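Local coordinates for acyl-CoA synthetase (AMP-forming)/AMP-acid ligase II-like protein (PDB 4GS5), which probably activates medium-chain fatty acids by ATP-dependent adenylation and their transfer to coenzyme A, at residues T112-P115 with L116-L119; Y179-T182 with E183-S186; A336-Q339 with T340-D344. All blocks are in the same frame, centred on the assembly; numbering follows the deposited sequence.

Interaction 1 (T112-P115 with L116-L119); sequences TANP and LAGL
With CG anti to the backbone N (chi1 -168°), the amide of Asn114 leans forward along the turn that follows, which brings OD1 to 3.0 Å from Leu116 N. The N-H of Leu116 meets this oxygen in the carbonyl plane, with a C=O...N angle of 152°, and so closes an Asx turn across Pro115. A second ring is nested on the first: Ala117 N donates to Asn114 O at 3.1 Å, the bond of a type I beta turn from Asn114 to Ala117. Side chain and main chain of one asparagine thus hold the two successive amides after the proline. The methyl of Ala117 lies against the amide, its CB 3.6 Å from Asn114 CG. Further on, chi1 of 63° turns the Leu119 branches back to Pro115, and CD1 and CD2 both stand 3.5 Å from Pro115 O. Before the turn, Thr112 OG1 makes a weak bond to Asn114 O. OD1 accepting from Leu116 N sets which way round the amide lies, and ND2 is hydrogen-bonded to Thr143 OG1. The turn lies in the loop between strands 105-109 and 126-129, with Pro115 packed on Gln133 and Ile137 of helix 131-139 and Leu116 on Ala122 and Leu150.

Interaction 2 (Y179-T182 with E183-S186); sequences YGMT and ETVS
Gly180 closes strand 175-180 and lets the returning chain come in close: its CA makes a C-H...O contact of 3.5 Å with Ser186 O, where any beta carbon would collide with that oxygen. Next comes Met181, a selenomethionine whose chain, bent at chi2 and chi3, lies across Thr184. Its CG sits 3.6 Å from Thr184 OG1, while SE reaches to 3.9 Å from Thr184 CG2. The carbonyl of Met181 is the centre of the turn. Thr184 N donates to Met181 O at 3.0 Å, and chi1 of 60° holds Thr184 OG1 near the same oxygen. That hydroxyl is also 2.7 Å from Ser186 O, and its single proton could serve either carbonyl. At Thr182 the carbonyl takes over the winding, with Val185 N bonded to Thr182 O at 2.8 Å. These successive i to i+3 bonds coil the chain briefly before strand 187-192 begins. The sequence Tyr-Gly-Met-Thr-Glu matches the YGxTE signature of the adenylate-forming enzymes, which in relatives lines the nucleotide site; a similar role is probable here.

Interaction 3 (A336-Q339 with T340-D344); sequences AKTQ and TDKID
Lys337 runs its CG and CD alongside OD1 of Asp341, with CD 3.5 Å from Asp341 OD1. A bend at chi2 (135°) sets the chain across the aspartate, but NZ stops 4.9 Å from Asp341 OD1, so the attraction of opposite charges is at most long-range. The organising group is Thr338. Its OG1 is 2.7 Å from Thr340 OG1, a hydrogen bond in which either hydroxyl could donate, and it also accepts from Lys342 N at 3.1 Å. With chi1 near 71°, OG1 is turned in over the loop, while CG2 rests 3.3 Å from Lys342 O. An alanine at Thr338 would remove OG1 and would probably leave Lys342 N and the Thr340 hydroxyl without this shared partner, setting the Thr340 side chain free to turn.

The backbone follows the pattern of a type I turn with a G1 bulge. Asp341 N makes only a weak bond to Thr338 O, and Asp341 adopts the left-handed conformation, phi 69°, that such a bulge requires. The chain then rejoins through a nearly straight bond from Thr338 N to Lys342 O at 2.7 Å. Beyond it Asp344 N closes on Ala336 O at 2.8 Å, bridging Lys337 and Ile343. Sequence and position match the lysine-bearing motif near the end of adenylate-forming enzymes, and Lys342 probably corresponds to its conserved lysine.

This surface loop joins strand 329-332 to helix 345-351. Asp344 is the N-cap, its OD1 bonded to Ala347 N. Ala336 packs on Ala347 and Lys351 of the same helix, and Thr348 OG1 links Ala336 N with Asp344 O, so that both arms of the loop are tied to that helix.

All three contacts are tight local turns, and each contains an i to i+3 backbone bond, weak in interaction 3, yet their side chains differ with their place. Interactions 1 and 2 are partly buried and both belong to the AMP-binding region of the chain, their centres 26 Å apart; interaction 3 is a surface contact, its centre 48 Å from that of interaction 1, on the opposite side of the chain's centre. An asparagine amide against an alanine methyl organises the first, a threonine hydroxyl beside selenomethionine the second, and paired threonine hydroxyls with long charged chains the third. No elements are shared: interactions 1 and 2 link strand to strand, whereas 336-344 leads into a helix.

Interaction 1 (T112-P115 with L116-L119)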
ATOM      1  N   THR A 112       4.797  12.106 -16.538  1.00 37.10           N
ATOM      2  CA  THR A 112       5.962  12.832 -16.054  1.00 44.01           C
ATOM      3  C   THR A 112       5.740  13.108 -14.573  1.00 40.78           C
ATOM      4  O   THR A 112       4.675  12.793 -14.034  1.00 40.06           O
ATOM      5  CB  THR A 112       6.139  14.186 -16.751  1.00 48.26           C
ATOM      6  OG1 THR A 112       4.975  14.988 -16.514  1.00 48.82           O
ATOM      7  CG2 THR A 112       6.323  14.006 -18.226  1.00 51.59           C
ATOM      8  N   ALA A 113       6.736  13.708 -13.925  1.00 39.09           N
ATOM      9  CA  ALA A 113       6.678  13.968 -12.486  1.00 39.50           C
ATOM     10  C   ALA A 113       5.647  15.039 -12.159  1.00 41.42           C
ATOM     11  O   ALA A 113       5.052  15.044 -11.076  1.00 43.21           O
ATOM     12  CB  ALA A 113       8.045  14.385 -11.966  1.00 34.43           C
ATOM     13  N   ASN A 114       5.445  15.955 -13.098  1.00 38.37           N
ATOM     14  CA  ASN A 114       4.490  17.035 -12.897  1.00 39.43           C
ATOM     15  C   ASN A 114       3.469  17.088 -14.020  1.00 37.31           C
ATOM     16  O   ASN A 114       3.715  17.705 -15.057  1.00 36.18           O
ATOM     17  CB  ASN A 114       5.204  18.382 -12.768  1.00 43.92           C
ATOM     18  CG  ASN A 114       4.276  19.488 -12.274  1.00 44.09           C
ATOM     19  OD1 ASN A 114       3.077  19.505 -12.593  1.00 37.51           O
ATOM     20  ND2 ASN A 114       4.827  20.410 -11.483  1.00 42.99           N
ATOM     21  N   PRO A 115       2.321  16.434 -13.810  1.00 37.60           N
ATOM     22  CA  PRO A 115       1.248  16.342 -14.805  1.00 40.32           C
ATOM     23  C   PRO A 115       0.623  17.689 -15.188  1.00 44.53           C
ATOM     24  O   PRO A 115      -0.012  17.764 -16.238  1.00 50.39           O
ATOM     25  CB  PRO A 115       0.206  15.453 -14.120  1.00 40.07           C
ATOM     26  CG  PRO A 115       0.570  15.457 -12.682  1.00 41.24           C
ATOM     27  CD  PRO A 115       2.037  15.627 -12.613  1.00 33.85           C
ATOM     28  N   LEU A 116       0.782  18.717 -14.360  1.00 39.40           N
ATOM     29  CA  LEU A 116       0.199  20.023 -14.657  1.00 40.82           C
ATOM     30  C   LEU A 116       1.187  20.942 -15.355  1.00 45.10           C
ATOM     31  O   LEU A 116       0.809  21.988 -15.887  1.00 46.04           O
ATOM     32  CB  LEU A 116      -0.298  20.701 -13.379  1.00 39.92           C
ATOM     33  CG  LEU A 116      -1.576  20.160 -12.739  1.00 39.71           C
ATOM     34  CD1 LEU A 116      -2.035  21.122 -11.646  1.00 38.89           C
ATOM     35  CD2 LEU A 116      -2.673  19.966 -13.777  1.00 38.81           C
ATOM     36  N   ALA A 117       2.452  20.546 -15.356  1.00 47.48           N
ATOM     37  CA  ALA A 117       3.518  21.432 -15.815  1.00 54.69           C
ATOM     38  C   ALA A 117       3.341  21.870 -17.259  1.00 61.81           C
ATOM     39  O   ALA A 117       3.588  23.030 -17.594  1.00 69.71           O
ATOM     40  CB  ALA A 117       4.888  20.785 -15.620  1.00 54.73           C
ATOM     41  N   GLY A 118       2.912  20.947 -18.112  1.00 62.67           N
ATOM     42  CA  GLY A 118       2.841  21.224 -19.538  1.00 71.22           C
ATOM     43  C   GLY A 118       1.565  21.880 -20.038  1.00 74.47           C
ATOM     44  O   GLY A 118       1.526  22.418 -21.142  1.00 77.60           O
ATOM     45  N   LEU A 119       0.499  21.818 -19.253  1.00 72.65           N
ATOM     46  CA  LEU A 119      -0.780  22.314 -19.739  1.00 79.13           C
ATOM     47  C   LEU A 119      -1.424  23.346 -18.828  1.00 84.30           C
ATOM     48  O   LEU A 119      -1.798  23.038 -17.698  1.00 84.36           O
ATOM     49  CB  LEU A 119      -1.747  21.150 -19.967  1.00 78.27           C
ATOM     50  CG  LEU A 119      -2.144  20.342 -18.732  1.00 73.91           C
ATOM     51  CD1 LEU A 119      -1.954  18.854 -18.981  1.00 74.44           C
ATOM     52  CD2 LEU A 119      -1.349  20.790 -17.518  1.00 71.68           C
TER

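Interaction 2 (Y179-T182 with E183-S186)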
ATOM      1  N   TYR A 179      -5.853   1.269  -1.448  1.00 22.10           N
ATOM      2  CA  TYR A 179      -5.215   0.020  -1.044  1.00 22.74           C
ATOM      3  C   TYR A 179      -5.627  -1.021  -2.076  1.00 24.18           C
ATOM      4  O   TYR A 179      -6.812  -1.177  -2.351  1.00 22.39           O
ATOM      5  CB  TYR A 179      -5.686  -0.417   0.345  1.00 21.44           C
ATOM      6  CG  TYR A 179      -5.209  -1.807   0.750  1.00 21.31           C
ATOM      7  CD1 TYR A 179      -3.998  -1.984   1.402  1.00 24.56           C
ATOM      8  CD2 TYR A 179      -5.995  -2.937   0.504  1.00 20.16           C
ATOM      9  CE1 TYR A 179      -3.566  -3.260   1.794  1.00 25.40           C
ATOM     10  CE2 TYR A 179      -5.577  -4.204   0.886  1.00 24.90           C
ATOM     11  CZ  TYR A 179      -4.367  -4.360   1.534  1.00 28.10           C
ATOM     12  OH  TYR A 179      -3.957  -5.620   1.917  1.00 26.45           O
ATOM     13  N   GLY A 180      -4.657  -1.706  -2.669  1.00 25.92           N
ATOM     14  CA  GLY A 180      -4.959  -2.707  -3.675  1.00 28.51           C
ATOM     15  C   GLY A 180      -3.716  -3.476  -4.062  1.00 30.19           C
ATOM     16  O   GLY A 180      -2.655  -3.320  -3.449  1.00 28.34           O
HETATM   17  N   MSE A 181      -3.857  -4.338  -5.065  1.00 30.69           N
HETATM   18  CA  MSE A 181      -2.744  -5.118  -5.571  1.00 33.07           C
HETATM   19  C   MSE A 181      -3.114  -5.574  -6.991  1.00 34.70           C
HETATM   20  O   MSE A 181      -4.277  -5.487  -7.386  1.00 33.40           O
HETATM   21  CB  MSE A 181      -2.532  -6.320  -4.666  1.00 35.63           C
HETATM   22  CG  MSE A 181      -3.731  -7.263  -4.646  1.00 37.72           C
HETATM   23 SE   MSE A 181      -4.197  -7.937  -2.861  0.56 38.76          SE
HETATM   24  CE  MSE A 181      -4.526  -6.249  -1.947  1.00 46.44           C
ATOM     25  N   THR A 182      -2.144  -6.069  -7.752  1.00 36.75           N
ATOM     26  CA  THR A 182      -2.437  -6.509  -9.112  1.00 39.93           C
ATOM     27  C   THR A 182      -3.496  -7.618  -9.110  1.00 36.97           C
ATOM     28  O   THR A 182      -4.358  -7.650  -9.995  1.00 35.78           O
ATOM     29  CB  THR A 182      -1.169  -6.966  -9.887  1.00 50.11           C
ATOM     30  OG1 THR A 182      -0.863  -8.323  -9.556  1.00 58.25           O
ATOM     31  CG2 THR A 182       0.015  -6.094  -9.548  1.00 46.65           C
ATOM     32  N   GLU A 183      -3.434  -8.524  -8.125  1.00 33.73           N
ATOM     33  CA  GLU A 183      -4.422  -9.611  -8.018  1.00 37.92           C
ATOM     34  C   GLU A 183      -5.865  -9.124  -7.825  1.00 34.22           C
ATOM     35  O   GLU A 183      -6.816  -9.885  -7.982  1.00 35.96           O
ATOM     36  CB  GLU A 183      -4.049 -10.598  -6.906  1.00 47.07           C
ATOM     37  CG  GLU A 183      -3.136 -11.733  -7.346  1.00 59.89           C
ATOM     38  CD  GLU A 183      -3.237 -12.953  -6.433  1.00 72.68           C
ATOM     39  OE1 GLU A 183      -3.840 -13.971  -6.849  1.00 78.66           O
ATOM     40  OE2 GLU A 183      -2.713 -12.896  -5.300  1.00 76.26           O
ATOM     41  N   THR A 184      -6.033  -7.859  -7.470  1.00 33.46           N
ATOM     42  CA  THR A 184      -7.376  -7.298  -7.345  1.00 38.25           C
ATOM     43  C   THR A 184      -7.629  -6.295  -8.465  1.00 38.68           C
ATOM     44  O   THR A 184      -8.571  -5.499  -8.402  1.00 37.88           O
ATOM     45  CB  THR A 184      -7.642  -6.674  -5.930  1.00 31.60           C
ATOM     46  OG1 THR A 184      -6.714  -5.615  -5.660  1.00 32.42           O
ATOM     47  CG2 THR A 184      -7.530  -7.749  -4.829  1.00 31.95           C
ATOM     48  N   VAL A 185      -6.786  -6.391  -9.497  1.00 38.77           N
ATOM     49  CA  VAL A 185      -6.733  -5.460 -10.623  1.00 41.68           C
ATOM     50  C   VAL A 185      -6.243  -4.087 -10.179  1.00 47.56           C
ATOM     51  O   VAL A 185      -5.152  -3.650 -10.564  1.00 51.42           O
ATOM     52  CB  VAL A 185      -8.087  -5.324 -11.347  1.00 42.60           C
ATOM     53  CG1 VAL A 185      -7.912  -4.517 -12.629  1.00 40.41           C
ATOM     54  CG2 VAL A 185      -8.653  -6.690 -11.654  1.00 42.65           C
ATOM     55  N   SER A 186      -7.059  -3.428  -9.363  1.00 43.14           N
ATOM     56  CA  SER A 186      -6.750  -2.115  -8.815  1.00 41.91           C
ATOM     57  C   SER A 186      -7.134  -2.087  -7.325  1.00 36.84           C
ATOM     58  O   SER A 186      -6.929  -3.057  -6.589  1.00 34.08           O
ATOM     59  CB  SER A 186      -7.530  -1.040  -9.584  1.00 46.05           C
ATOM     60  OG  SER A 186      -6.917   0.234  -9.488  1.00 49.42           O
TER

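Interaction 3 (A336-Q339 with T340-D344)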
ATOM      1  N   ALA A 336      20.999 -20.759  15.706  1.00 54.35           N
ATOM      2  CA  ALA A 336      20.818 -21.519  14.476  1.00 56.51           C
ATOM      3  C   ALA A 336      20.815 -20.570  13.296  1.00 54.71           C
ATOM      4  O   ALA A 336      20.275 -19.464  13.375  1.00 51.21           O
ATOM      5  CB  ALA A 336      19.521 -22.304  14.519  1.00 59.39           C
ATOM      6  N   LYS A 337      21.418 -20.997  12.193  1.00 57.12           N
ATOM      7  CA  LYS A 337      21.498 -20.138  11.026  1.00 58.83           C
ATOM      8  C   LYS A 337      20.957 -20.806   9.770  1.00 58.45           C
ATOM      9  O   LYS A 337      21.105 -22.015   9.583  1.00 62.34           O
ATOM     10  CB  LYS A 337      22.928 -19.645  10.820  1.00 62.66           C
ATOM     11  CG  LYS A 337      23.106 -18.196  11.215  1.00 64.20           C
ATOM     12  CD  LYS A 337      24.365 -17.995  12.023  1.00 68.52           C
ATOM     13  CE  LYS A 337      24.365 -16.618  12.664  1.00 70.94           C
ATOM     14  NZ  LYS A 337      25.488 -16.464  13.628  1.00 74.72           N
ATOM     15  N   THR A 338      20.311 -20.008   8.929  1.00 54.97           N
ATOM     16  CA  THR A 338      19.772 -20.486   7.663  1.00 62.49           C
ATOM     17  C   THR A 338      20.907 -20.767   6.682  1.00 67.34           C
ATOM     18  O   THR A 338      22.082 -20.727   7.053  1.00 61.73           O
ATOM     19  CB  THR A 338      18.843 -19.447   7.034  1.00 60.79           C
ATOM     20  OG1 THR A 338      19.623 -18.339   6.573  1.00 61.61           O
ATOM     21  CG2 THR A 338      17.812 -18.962   8.054  1.00 59.48           C
ATOM     22  N   GLN A 339      20.559 -21.048   5.431  1.00 74.17           N
ATOM     23  CA  GLN A 339      21.576 -21.288   4.412  1.00 82.00           C
ATOM     24  C   GLN A 339      22.137 -19.972   3.887  1.00 79.61           C
ATOM     25  O   GLN A 339      23.192 -19.934   3.250  1.00 83.62           O
ATOM     26  CB  GLN A 339      21.006 -22.110   3.261  1.00 90.91           C
ATOM     27  CG  GLN A 339      21.255 -23.595   3.382  1.00 97.71           C
ATOM     28  CD  GLN A 339      21.122 -24.304   2.050  1.00103.20           C
ATOM     29  OE1 GLN A 339      22.048 -24.980   1.599  1.00107.35           O
ATOM     30  NE2 GLN A 339      19.968 -24.148   1.410  1.00102.32           N
ATOM     31  N   THR A 340      21.415 -18.894   4.160  1.00 72.28           N
ATOM     32  CA  THR A 340      21.835 -17.560   3.768  1.00 69.05           C
ATOM     33  C   THR A 340      22.584 -16.846   4.908  1.00 64.00           C
ATOM     34  O   THR A 340      22.896 -15.658   4.808  1.00 59.98           O
ATOM     35  CB  THR A 340      20.620 -16.730   3.347  1.00 73.43           C
ATOM     36  OG1 THR A 340      19.623 -16.806   4.373  1.00 78.35           O
ATOM     37  CG2 THR A 340      20.034 -17.275   2.050  1.00 76.95           C
ATOM     38  N   ASP A 341      22.871 -17.594   5.975  1.00 60.04           N
ATOM     39  CA  ASP A 341      23.579 -17.107   7.163  1.00 58.70           C
ATOM     40  C   ASP A 341      22.768 -16.114   7.994  1.00 54.20           C
ATOM     41  O   ASP A 341      23.320 -15.224   8.651  1.00 51.36           O
ATOM     42  CB  ASP A 341      24.948 -16.514   6.829  1.00 61.66           C
ATOM     43  CG  ASP A 341      25.888 -16.533   8.029  1.00 62.64           C
ATOM     44  OD1 ASP A 341      25.731 -17.440   8.875  1.00 59.34           O
ATOM     45  OD2 ASP A 341      26.777 -15.659   8.131  1.00 63.66           O
ATOM     46  N   LYS A 342      21.454 -16.274   7.960  1.00 50.65           N
ATOM     47  CA  LYS A 342      20.581 -15.463   8.782  1.00 48.53           C
ATOM     48  C   LYS A 342      20.174 -16.273  10.010  1.00 45.81           C
ATOM     49  O   LYS A 342      20.068 -17.504   9.949  1.00 48.82           O
ATOM     50  CB  LYS A 342      19.360 -15.033   7.966  1.00 48.25           C
ATOM     51  CG  LYS A 342      19.746 -14.379   6.642  1.00 50.74           C
ATOM     52  CD  LYS A 342      18.537 -14.056   5.794  1.00 50.02           C
ATOM     53  CE  LYS A 342      18.964 -13.460   4.448  1.00 51.25           C
ATOM     54  NZ  LYS A 342      17.770 -13.097   3.618  1.00 51.84           N
ATOM     55  N   ILE A 343      19.978 -15.590  11.129  1.00 45.43           N
ATOM     56  CA  ILE A 343      19.495 -16.255  12.329  1.00 42.54           C
ATOM     57  C   ILE A 343      18.166 -16.929  12.018  1.00 40.90           C
ATOM     58  O   ILE A 343      17.218 -16.274  11.592  1.00 41.63           O
ATOM     59  CB  ILE A 343      19.295 -15.251  13.489  1.00 44.99           C
ATOM     60  CG1 ILE A 343      20.625 -14.591  13.852  1.00 49.26           C
ATOM     61  CG2 ILE A 343      18.700 -15.946  14.726  1.00 40.79           C
ATOM     62  CD1 ILE A 343      20.472 -13.347  14.701  1.00 47.23           C
ATOM     63  N   ASP A 344      18.100 -18.240  12.205  1.00 44.47           N
ATOM     64  CA  ASP A 344      16.810 -18.904  12.209  1.00 48.82           C
ATOM     65  C   ASP A 344      16.273 -18.757  13.624  1.00 47.49           C
ATOM     66  O   ASP A 344      16.624 -19.544  14.508  1.00 51.43           O
ATOM     67  CB  ASP A 344      16.953 -20.378  11.855  1.00 53.91           C
ATOM     68  CG  ASP A 344      15.612 -21.051  11.588  1.00 57.24           C
ATOM     69  OD1 ASP A 344      14.593 -20.638  12.184  1.00 54.61           O
ATOM     70  OD2 ASP A 344      15.580 -22.003  10.785  1.00 57.39           O
TER